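Local coordinates for ATP-dependent Clp endopeptidase (Clostridium difficile, PDB 3FES), which probably acts as the ClpC-type ATPase partner of the Clp protease, its amino-terminal domain, the part crystallised here, probably receiving substrates or adaptor proteins, at residues A[89-92]-A[93-97]; A[103-106]-A[107-111]; A[121-124]-A[125-128]; A[136-139]-A[140-143]. All coordinates share one frame; numbering follows the deposited sequence. Where two conformers were deposited one is given.

Interaction 1 (A[89-92]-A[93-97]); sequences ILEL and SGMFA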
loop_
_atom_site.group_PDB
_atom_site.type_symbol
_atom_site.label_atom_id
_atom_site.label_comp_id
_atom_site.label_asym_id
_atom_site.label_seq_id
_atom_site.Cartn_x
_atom_site.Cartn_y
_atom_site.Cartn_z
ATOM N N ILE A 89 5.176 -8.243 1.633
ATOM C CA ILE A 89 4.186 -7.666 0.695
ATOM C C ILE A 89 4.820 -7.373 -0.655
ATOM O O ILE A 89 4.259 -7.731 -1.722
ATOM C CB ILE A 89 3.545 -6.392 1.278
ATOM C CG1 ILE A 89 2.545 -6.791 2.374
ATOM C CG2 ILE A 89 2.855 -5.525 0.134
ATOM C CD1 ILE A 89 2.167 -5.643 3.330
ATOM N N LEU A 90 6.004 -6.743 -0.634
ATOM C CA LEU A 90 6.641 -6.447 -1.917
ATOM C C LEU A 90 7.067 -7.704 -2.670
ATOM O O LEU A 90 6.953 -7.761 -3.879
ATOM C CB LEU A 90 7.806 -5.479 -1.759
ATOM C CG LEU A 90 7.369 -4.102 -1.240
ATOM C CD1 LEU A 90 8.640 -3.249 -1.106
ATOM C CD2 LEU A 90 6.315 -3.369 -2.124
ATOM N N GLU A 91 7.623 -8.678 -1.959
ATOM C CA GLU A 91 7.927 -9.979 -2.552
ATOM C C GLU A 91 6.673 -10.636 -3.121
ATOM O O GLU A 91 6.691 -11.135 -4.258
ATOM C CB GLU A 91 8.609 -10.854 -1.500
ATOM C CG GLU A 91 8.988 -12.228 -1.913
ATOM C CD GLU A 91 9.644 -12.960 -0.729
ATOM O OE1 GLU A 91 8.970 -13.196 0.297
ATOM O OE2 GLU A 91 10.832 -13.283 -0.828
ATOM N N LEU A 92 5.582 -10.619 -2.367
ATOM C CA LEU A 92 4.322 -11.145 -2.878
ATOM C C LEU A 92 3.770 -10.420 -4.132
ATOM O O LEU A 92 3.206 -11.052 -5.030
ATOM C CB LEU A 92 3.289 -11.078 -1.767
ATOM C CG LEU A 92 1.992 -11.897 -1.850
ATOM C CD1 LEU A 92 2.260 -13.385 -2.106
ATOM C CD2 LEU A 92 1.254 -11.714 -0.528
ATOM N N SER A 93 3.934 -9.106 -4.185
ATOM C CA SER A 93 3.526 -8.378 -5.390
ATOM C C SER A 93 4.280 -8.915 -6.621
ATOM O O SER A 93 3.681 -9.007 -7.695
ATOM C CB SER A 93 3.678 -6.878 -5.177
ATOM O OG SER A 93 5.041 -6.486 -5.241
ATOM N N GLY A 94 5.577 -9.257 -6.486
ATOM C CA GLY A 94 6.310 -9.909 -7.588
ATOM C C GLY A 94 5.765 -11.294 -7.929
ATOM O O GLY A 94 5.642 -11.686 -9.111
HETATM N N MSE A 95 5.464 -12.078 -6.891
HETATM C CA MSE A 95 4.837 -13.360 -7.090
HETATM C C MSE A 95 3.522 -13.272 -7.857
HETATM O O MSE A 95 3.279 -14.105 -8.731
HETATM C CB MSE A 95 4.653 -14.069 -5.740
HETATM C CG MSE A 95 6.016 -14.228 -5.123
HETATM SE SE MSE A 95 5.960 -15.008 -3.291
HETATM C CE MSE A 95 7.849 -15.522 -3.260
ATOM N N PHE A 96 2.696 -12.285 -7.545
ATOM C CA PHE A 96 1.411 -12.120 -8.245
ATOM C C PHE A 96 1.642 -11.743 -9.724
ATOM O O PHE A 96 1.015 -12.319 -10.654
ATOM C CB PHE A 96 0.576 -11.029 -7.580
ATOM C CG PHE A 96 -0.288 -11.521 -6.469
ATOM C CD1 PHE A 96 -1.324 -12.439 -6.734
ATOM C CD2 PHE A 96 -0.127 -11.031 -5.175
ATOM C CE1 PHE A 96 -2.148 -12.894 -5.696
ATOM C CE2 PHE A 96 -0.927 -11.486 -4.120
ATOM C CZ PHE A 96 -1.940 -12.400 -4.372
ATOM N N ALA A 97 2.573 -10.813 -9.957
ATOM C CA ALA A 97 2.864 -10.410 -11.340
ATOM C C ALA A 97 3.407 -11.582 -12.159
ATOM O O ALA A 97 3.063 -11.735 -13.344
ATOM C CB ALA A 97 3.882 -9.276 -11.362
#

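Interaction 2 (A[103-106]-A[107-111]); sequences NYIG and TEHIL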
loop_
_atom_site.group_PDB
_atom_site.type_symbol
_atom_site.label_atom_id
_atom_site.label_comp_id
_atom_site.label_asym_id
_atom_site.label_seq_id
_atom_site.Cartn_x
_atom_site.Cartn_y
_atom_site.Cartn_z
ATOM N N ASN A 103 5.073 -8.386 -17.063
ATOM C CA ASN A 103 6.465 -7.966 -16.915
ATOM C C ASN A 103 6.754 -6.972 -15.803
ATOM O O ASN A 103 7.886 -6.851 -15.325
ATOM C CB ASN A 103 6.977 -7.413 -18.268
ATOM C CG ASN A 103 7.584 -8.487 -19.128
ATOM O OD1 ASN A 103 8.287 -9.378 -18.631
ATOM N ND2 ASN A 103 7.385 -8.378 -20.444
ATOM N N TYR A 104 5.731 -6.239 -15.392
ATOM C CA TYR A 104 5.966 -5.056 -14.577
ATOM C C TYR A 104 5.042 -5.135 -13.381
ATOM O O TYR A 104 3.843 -5.327 -13.547
ATOM C CB TYR A 104 5.672 -3.792 -15.418
ATOM C CG TYR A 104 6.269 -3.878 -16.820
ATOM C CD1 TYR A 104 7.637 -3.676 -17.028
ATOM C CD2 TYR A 104 5.457 -4.157 -17.940
ATOM C CE1 TYR A 104 8.180 -3.774 -18.275
ATOM C CE2 TYR A 104 5.995 -4.224 -19.222
ATOM C CZ TYR A 104 7.367 -4.046 -19.375
ATOM O OH TYR A 104 7.929 -4.161 -20.619
ATOM N N ILE A 105 5.604 -5.000 -12.184
ATOM C CA ILE A 105 4.805 -5.022 -10.941
ATOM C C ILE A 105 4.216 -3.633 -10.714
ATOM O O ILE A 105 4.956 -2.645 -10.476
ATOM C CB ILE A 105 5.648 -5.442 -9.711
ATOM C CG1 ILE A 105 6.430 -6.738 -10.003
ATOM C CG2 ILE A 105 4.756 -5.517 -8.430
ATOM C CD1 ILE A 105 7.648 -6.966 -9.003
ATOM N N GLY A 106 2.896 -3.545 -10.840
ATOM C CA GLY A 106 2.168 -2.282 -10.704
ATOM C C GLY A 106 1.558 -2.039 -9.339
ATOM O O GLY A 106 1.594 -2.912 -8.439
ATOM N N THR A 107 0.947 -0.871 -9.178
ATOM C CA THR A 107 0.241 -0.561 -7.930
ATOM C C THR A 107 -0.808 -1.613 -7.578
ATOM O O THR A 107 -0.976 -1.954 -6.406
ATOM C CB THR A 107 -0.380 0.855 -7.905
ATOM O OG1 THR A 107 -1.444 0.955 -8.848
ATOM C CG2 THR A 107 0.688 1.909 -8.203
ATOM N N GLU A 108 -1.416 -2.192 -8.603
ATOM C CA GLU A 108 -2.477 -3.210 -8.401
ATOM C C GLU A 108 -1.913 -4.479 -7.737
ATOM O O GLU A 108 -2.573 -5.128 -6.884
ATOM C CB GLU A 108 -3.217 -3.514 -9.738
ATOM C CG GLU A 108 -2.361 -4.143 -10.857
ATOM C CD GLU A 108 -1.658 -3.116 -11.714
ATOM O OE1 GLU A 108 -1.316 -3.475 -12.872
ATOM O OE2 GLU A 108 -1.481 -1.955 -11.272
ATOM N N HIS A 109 -0.699 -4.844 -8.127
ATOM C CA HIS A 109 -0.031 -6.018 -7.541
ATOM C C HIS A 109 0.343 -5.813 -6.081
ATOM O O HIS A 109 0.194 -6.730 -5.282
ATOM C CB HIS A 109 1.162 -6.501 -8.373
ATOM C CG HIS A 109 0.843 -6.692 -9.827
ATOM N ND1 HIS A 109 0.110 -7.766 -10.309
ATOM C CD2 HIS A 109 1.092 -5.897 -10.892
ATOM C CE1 HIS A 109 -0.036 -7.639 -11.618
ATOM N NE2 HIS A 109 0.567 -6.526 -11.998
ATOM N N ILE A 110 0.770 -4.604 -5.736
ATOM C CA ILE A 110 1.083 -4.271 -4.344
ATOM C C ILE A 110 -0.194 -4.305 -3.507
ATOM O O ILE A 110 -0.200 -4.877 -2.446
ATOM C CB ILE A 110 1.815 -2.939 -4.230
ATOM C CG1 ILE A 110 3.107 -3.018 -5.074
ATOM C CG2 ILE A 110 2.124 -2.598 -2.718
ATOM C CD1 ILE A 110 3.925 -1.671 -5.103
ATOM N N LEU A 111 -1.280 -3.735 -4.010
ATOM C CA LEU A 111 -2.528 -3.765 -3.229
ATOM C C LEU A 111 -3.063 -5.211 -3.111
ATOM O O LEU A 111 -3.542 -5.622 -2.050
ATOM C CB LEU A 111 -3.576 -2.789 -3.851
ATOM C CG LEU A 111 -4.896 -2.686 -3.043
ATOM C CD1 LEU A 111 -4.658 -2.276 -1.586
ATOM C CD2 LEU A 111 -5.869 -1.676 -3.770
#

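Interaction 3 (A[121-124]-A[125-128]); sequences IANK and ILNY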
loop_
_atom_site.group_PDB
_atom_site.type_symbol
_atom_site.label_atom_id
_atom_site.label_comp_id
_atom_site.label_asym_id
_atom_site.label_seq_id
_atom_site.Cartn_x
_atom_site.Cartn_y
_atom_site.Cartn_z
ATOM N N ILE A 121 -1.397 -3.518 9.912
ATOM C CA ILE A 121 -2.215 -2.362 10.192
ATOM C C ILE A 121 -3.083 -1.965 8.996
ATOM O O ILE A 121 -4.224 -1.542 9.182
ATOM C CB ILE A 121 -1.375 -1.167 10.744
ATOM C CG1 ILE A 121 -0.892 -1.494 12.166
ATOM C CG2 ILE A 121 -2.222 0.106 10.847
ATOM C CD1 ILE A 121 -0.023 -0.400 12.809
ATOM N N ALA A 122 -2.541 -2.109 7.787
ATOM C CA ALA A 122 -3.335 -1.808 6.571
ATOM C C ALA A 122 -4.615 -2.658 6.534
ATOM O O ALA A 122 -5.700 -2.147 6.281
ATOM C CB ALA A 122 -2.483 -1.986 5.288
ATOM N N ASN A 123 -4.509 -3.948 6.811
ATOM C CA ASN A 123 -5.738 -4.772 6.832
ATOM C C ASN A 123 -6.664 -4.414 7.990
ATOM O O ASN A 123 -7.893 -4.472 7.829
ATOM C CB ASN A 123 -5.405 -6.264 6.768
ATOM C CG ASN A 123 -4.937 -6.677 5.350
ATOM O OD1 ASN A 123 -3.838 -7.175 5.171
ATOM N ND2 ASN A 123 -5.757 -6.409 4.358
ATOM N N LYS A 124 -6.091 -4.035 9.134
ATOM C CA LYS A 124 -6.904 -3.595 10.280
ATOM C C LYS A 124 -7.737 -2.372 9.907
ATOM O O LYS A 124 -8.899 -2.264 10.277
ATOM C CB LYS A 124 -6.038 -3.317 11.523
ATOM C CG LYS A 124 -5.657 -4.581 12.259
ATOM C CD LYS A 124 -4.780 -4.316 13.468
ATOM C CE LYS A 124 -4.324 -5.631 14.057
ATOM N NZ LYS A 124 -3.530 -5.451 15.294
ATOM N N ILE A 125 -7.134 -1.464 9.149
ATOM C CA ILE A 125 -7.831 -0.269 8.702
ATOM C C ILE A 125 -8.908 -0.632 7.668
ATOM O O ILE A 125 -10.015 -0.124 7.745
ATOM C CB ILE A 125 -6.848 0.779 8.105
ATOM C CG1 ILE A 125 -5.933 1.345 9.215
ATOM C CG2 ILE A 125 -7.644 1.889 7.341
ATOM C CD1 ILE A 125 -4.766 2.213 8.702
ATOM N N LEU A 126 -8.583 -1.493 6.702
ATOM C CA LEU A 126 -9.609 -1.935 5.737
ATOM C C LEU A 126 -10.782 -2.625 6.470
ATOM O O LEU A 126 -11.959 -2.381 6.173
ATOM C CB LEU A 126 -9.021 -2.885 4.709
ATOM C CG LEU A 126 -7.942 -2.225 3.834
ATOM C CD1 LEU A 126 -7.249 -3.315 3.040
ATOM C CD2 LEU A 126 -8.592 -1.231 2.905
ATOM N N ASN A 127 -10.444 -3.479 7.421
ATOM C CA ASN A 127 -11.474 -4.196 8.171
ATOM C C ASN A 127 -12.336 -3.264 9.006
ATOM O O ASN A 127 -13.567 -3.424 9.074
ATOM C CB ASN A 127 -10.822 -5.239 9.087
ATOM C CG ASN A 127 -10.180 -6.371 8.304
ATOM O OD1 ASN A 127 -10.478 -6.564 7.138
ATOM N ND2 ASN A 127 -9.281 -7.113 8.944
ATOM N N TYR A 128 -11.685 -2.306 9.665
ATOM C CA TYR A 128 -12.370 -1.327 10.533
ATOM C C TYR A 128 -13.389 -0.532 9.719
ATOM O O TYR A 128 -14.546 -0.313 10.155
ATOM C CB TYR A 128 -11.324 -0.382 11.180
ATOM C CG TYR A 128 -11.923 0.610 12.150
ATOM C CD1 TYR A 128 -12.028 0.307 13.513
ATOM C CD2 TYR A 128 -12.392 1.858 11.705
ATOM C CE1 TYR A 128 -12.596 1.218 14.417
ATOM C CE2 TYR A 128 -12.965 2.774 12.598
ATOM C CZ TYR A 128 -13.057 2.442 13.942
ATOM O OH TYR A 128 -13.605 3.340 14.815
#

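Interaction 4 (A[136-139]-A[140-143]); sequences LAQL and TIDM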
loop_
_atom_site.group_PDB
_atom_site.type_symbol
_atom_site.label_atom_id
_atom_site.label_comp_id
_atom_site.label_asym_id
_atom_site.label_seq_id
_atom_site.Cartn_x
_atom_site.Cartn_y
_atom_site.Cartn_z
ATOM N N LEU A 136 -11.064 -5.755 -2.425
ATOM C CA LEU A 136 -10.679 -6.884 -3.259
ATOM C C LEU A 136 -11.522 -7.018 -4.542
ATOM O O LEU A 136 -10.973 -7.242 -5.613
ATOM C CB LEU A 136 -10.731 -8.168 -2.458
ATOM C CG LEU A 136 -10.270 -9.403 -3.229
ATOM C CD1 LEU A 136 -8.851 -9.253 -3.720
ATOM C CD2 LEU A 136 -10.440 -10.606 -2.310
ATOM N N ALA A 137 -12.837 -6.912 -4.415
ATOM C CA ALA A 137 -13.721 -6.995 -5.568
ATOM C C ALA A 137 -13.399 -5.904 -6.589
ATOM O O ALA A 137 -13.282 -6.186 -7.767
ATOM C CB ALA A 137 -15.186 -6.911 -5.123
ATOM N N GLN A 138 -13.257 -4.671 -6.120
ATOM C CA GLN A 138 -13.032 -3.509 -6.996
ATOM C C GLN A 138 -11.671 -3.639 -7.685
ATOM O O GLN A 138 -11.512 -3.306 -8.867
ATOM C CB GLN A 138 -13.038 -2.208 -6.180
ATOM C CG GLN A 138 -12.918 -0.953 -7.057
ATOM C CD GLN A 138 -14.179 -0.705 -7.822
ATOM O OE1 GLN A 138 -15.236 -0.530 -7.218
ATOM N NE2 GLN A 138 -14.096 -0.689 -9.174
ATOM N N LEU A 139 -10.698 -4.145 -6.935
ATOM C CA LEU A 139 -9.349 -4.352 -7.475
ATOM C C LEU A 139 -9.403 -5.442 -8.534
ATOM O O LEU A 139 -8.795 -5.324 -9.574
ATOM C CB LEU A 139 -8.362 -4.734 -6.369
ATOM C CG LEU A 139 -6.910 -5.080 -6.800
ATOM C CD1 LEU A 139 -6.225 -3.957 -7.581
ATOM C CD2 LEU A 139 -6.061 -5.518 -5.551
ATOM N N THR A 140 -10.150 -6.500 -8.268
ATOM C CA THR A 140 -10.257 -7.599 -9.208
ATOM C C THR A 140 -10.932 -7.161 -10.505
ATOM O O THR A 140 -10.471 -7.551 -11.602
ATOM C CB THR A 140 -11.072 -8.750 -8.601
ATOM O OG1 THR A 140 -10.387 -9.227 -7.436
ATOM C CG2 THR A 140 -11.204 -9.927 -9.582
ATOM N N ILE A 141 -12.014 -6.380 -10.414
ATOM C CA ILE A 141 -12.629 -5.948 -11.674
ATOM C C ILE A 141 -11.733 -4.946 -12.396
ATOM O O ILE A 141 -11.642 -4.957 -13.620
ATOM C CB ILE A 141 -14.124 -5.473 -11.603
ATOM C CG1 ILE A 141 -14.286 -4.138 -10.870
ATOM C CG2 ILE A 141 -15.056 -6.564 -11.070
ATOM C CD1 ILE A 141 -15.539 -3.378 -11.357
ATOM N N ASP A 142 -11.044 -4.094 -11.629
ATOM C CA ASP A 142 -10.157 -3.105 -12.240
ATOM C C ASP A 142 -8.970 -3.739 -12.941
ATOM O O ASP A 142 -8.326 -3.092 -13.761
ATOM C CB ASP A 142 -9.672 -2.088 -11.211
ATOM C CG ASP A 142 -10.719 -1.048 -10.904
ATOM O OD1 ASP A 142 -11.871 -1.229 -11.310
ATOM O OD2 ASP A 142 -10.398 -0.060 -10.243
HETATM N N MSE A 143 -8.666 -4.983 -12.595
HETATM C CA MSE A 143 -7.592 -5.705 -13.270
HETATM C C MSE A 143 -8.082 -6.589 -14.436
HETATM O O MSE A 143 -7.295 -7.357 -15.014
HETATM C CB MSE A 143 -6.810 -6.543 -12.261
HETATM C CG MSE A 143 -6.055 -5.704 -11.240
HETATM SE SE MSE A 143 -5.180 -6.819 -9.951
HETATM C CE MSE A 143 -3.942 -7.711 -11.206
#

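Interaction 1 (A[89-92]-A[93-97])
M95, a selenomethionine, lays its whole chain along E91, one turn earlier in helix 84-99, an amphipathic α-helix of the all-helical Clp amino-terminal domain. Starting from the backbone, CB of M95 sits 3.4 Å from O of L92, and CG then passes 3.3 Å from O of E91. That carbonyl also accepts the main-chain N-H of M95, so the base of the side chain rests on a bonded peptide group. Beyond CG the chain runs extended; SE keeps 4.1 Å from O of E91, and the terminal CE reaches the aliphatic part of the glutamate, 3.7 Å from its CG. The two side chains point the same way on an exposed flank, and the methyl of M95 comes nearest the CG methylene, with the carboxylate carbon CD next.

A second pair, L92 and F96, faces helix 107-117. CG of L92 lies 3.7 Å from CE2 of F96, and the two side chains cross obliquely. A113 and Q116 of the neighbouring helix pack against L92, and Q116 also touches F96.

S93 lies on the buried flank, where F8 and I105 close over it. Its first torsion (chi1 76°) tucks the hydroxyl between the backbone N and the carbonyl carbon, turned back toward the preceding turn. The hydroxyl thereby donates to the main chain instead of needing a partner from the core: OG of S93 bonds O of L90 at 2.7 Å, and the same oxygen also takes a weak 3.3 Å bond from N of G94.

Interaction 2 (A[103-106]-A[107-111])
The carbonyl oxygen of G106 receives two main-chain donors of the helix that begins just after it. N of I110 comes in the carbonyl plane at 3.3 Å, with a fairly straight N-H (159°), closing the first full helical turn; N of H109 adds a weak, bent bond at 3.0 Å. N of T107 is buried with no partner; the hydroxyl OG1 of T107 is hydrogen-bonded by the backbone N of A48.

I105 packs over this turn. Its CG2, anti to the backbone N, lies 3.7 Å from CB of H109 and 4.5 Å from CG1 of I110, while backbone bonds to R7 and T9 tie I105 to the N-terminal segment. On the helix side E108 folds back instead of extending: its chi2 of -87° bends the chain until OE2 is 3.6 Å from C of G106. CG of E108 lies against one face of the H109 ring, toward its rim.

A bound magnesium ion lies close to G106. Here a loop turns into a helix with glycine at the N-cap, the start of helix 107-117, and the GTEHIL run is characteristic of the Clp amino-terminal domain.

Interaction 3 (A[121-124]-A[125-128])
The amide of N127 turns one face to the main chain of N123: O of N123 sits almost directly over its carbon, 3.0 Å from CG of N127. At the rim of that amide, OD1 takes a hydrogen bond from ND2 of N132, at the start of the next helix, which ties helix 120-129 to helix 132-142 across the turn. The Y128 ring swings away from this turn, its CG anti to the backbone N (chi1 -177°), and makes a cation-pi contact with K65. Only the root of that side chain stays close, CB of Y128 lying 3.2 Å from O of K124.

The buried I125 meets the partly exposed I121. CG2 of I121 lies 3.9 Å from CD1 of I125, the chains converging at an angle, and I125 then continues into L62 and M69 of helix 59-70. L126 bends back over the preceding turn, with CG 3.3 Å from O of A122, and also packs on N132 and T135 of helix 132-142.

Four regular bonds hold the backbone. The shortest joins N of N127 to O of N123 at 2.8 Å, while N of L126 reaches O of A122 at 3.0 Å with a nearly straight N-H (167°). The helix is thus two-sided in its chemistry: I125 and L126 bring hydrocarbon to the buried side, lying against backbone carbonyls of the preceding turn as well as neighbouring side chains, whereas the outward N127 and Y128 spend their polar and aromatic ends on neighbouring helices.

Interaction 4 (A[136-139]-A[140-143])
Q138 leaves its helix with CG anti to the backbone N (chi1 -175°) and then bends sharply at chi2 (72°), which turns its amide along the helix toward D142, one turn on. NE2 of Q138 donates to OD1 of D142 at 3.1 Å. The oxygen lies in the plane of the amide, yet the donor meets the carboxylate from above its plane, the two flat groups being 60° apart. OD1 of D142 is also near the backbone O of Q138, so the amide hydrogen probably eases an otherwise unfavourable approach of two oxygens. I141 lies beside the same amide, its CD1 3.8 Å from NE2 of Q138.

Two residues back along the helix, T140 grips the carbonyl of L136 twice. Its OG1 donates to O of L136 at 2.8 Å and its backbone N does so at 2.9 Å, and the two reach that oxygen from opposite faces of the carbonyl plane.

L139 and the selenomethionine M143 run side by side, with CD1 of L139 3.9 Å from SE of M143. Here the helix is running out: N of M143 makes only a weak bond to O of L139, at 3.0 Å. On helix 47-55, Q138 touches K54 and D142 touches I47 and V51. L139 and M143 both pack on E108 and L112 of helix 107-117, and L139 reaches I47 as well, next to D142.

Interaction 2 touches both interaction 1 and interaction 4. Against interaction 1 the buried S93 brings OG within 3.3 Å of CG2 of I105, so the loop before helix 107-117 lies on helix 84-99. Against interaction 4 CB of E108 meets CD1 of L139 at 3.7 Å, packing the helix start on the C-terminal helix. Interaction 3 stands apart, its centre about 20 Å from that of interaction 2 and on the opposite side of the chain's centre. The magnesium ion lies nearest interaction 2, about 4 Å from G106 at its nearest approach, against about 10 Å from the M143 side chain and about 11 Å from that of S93.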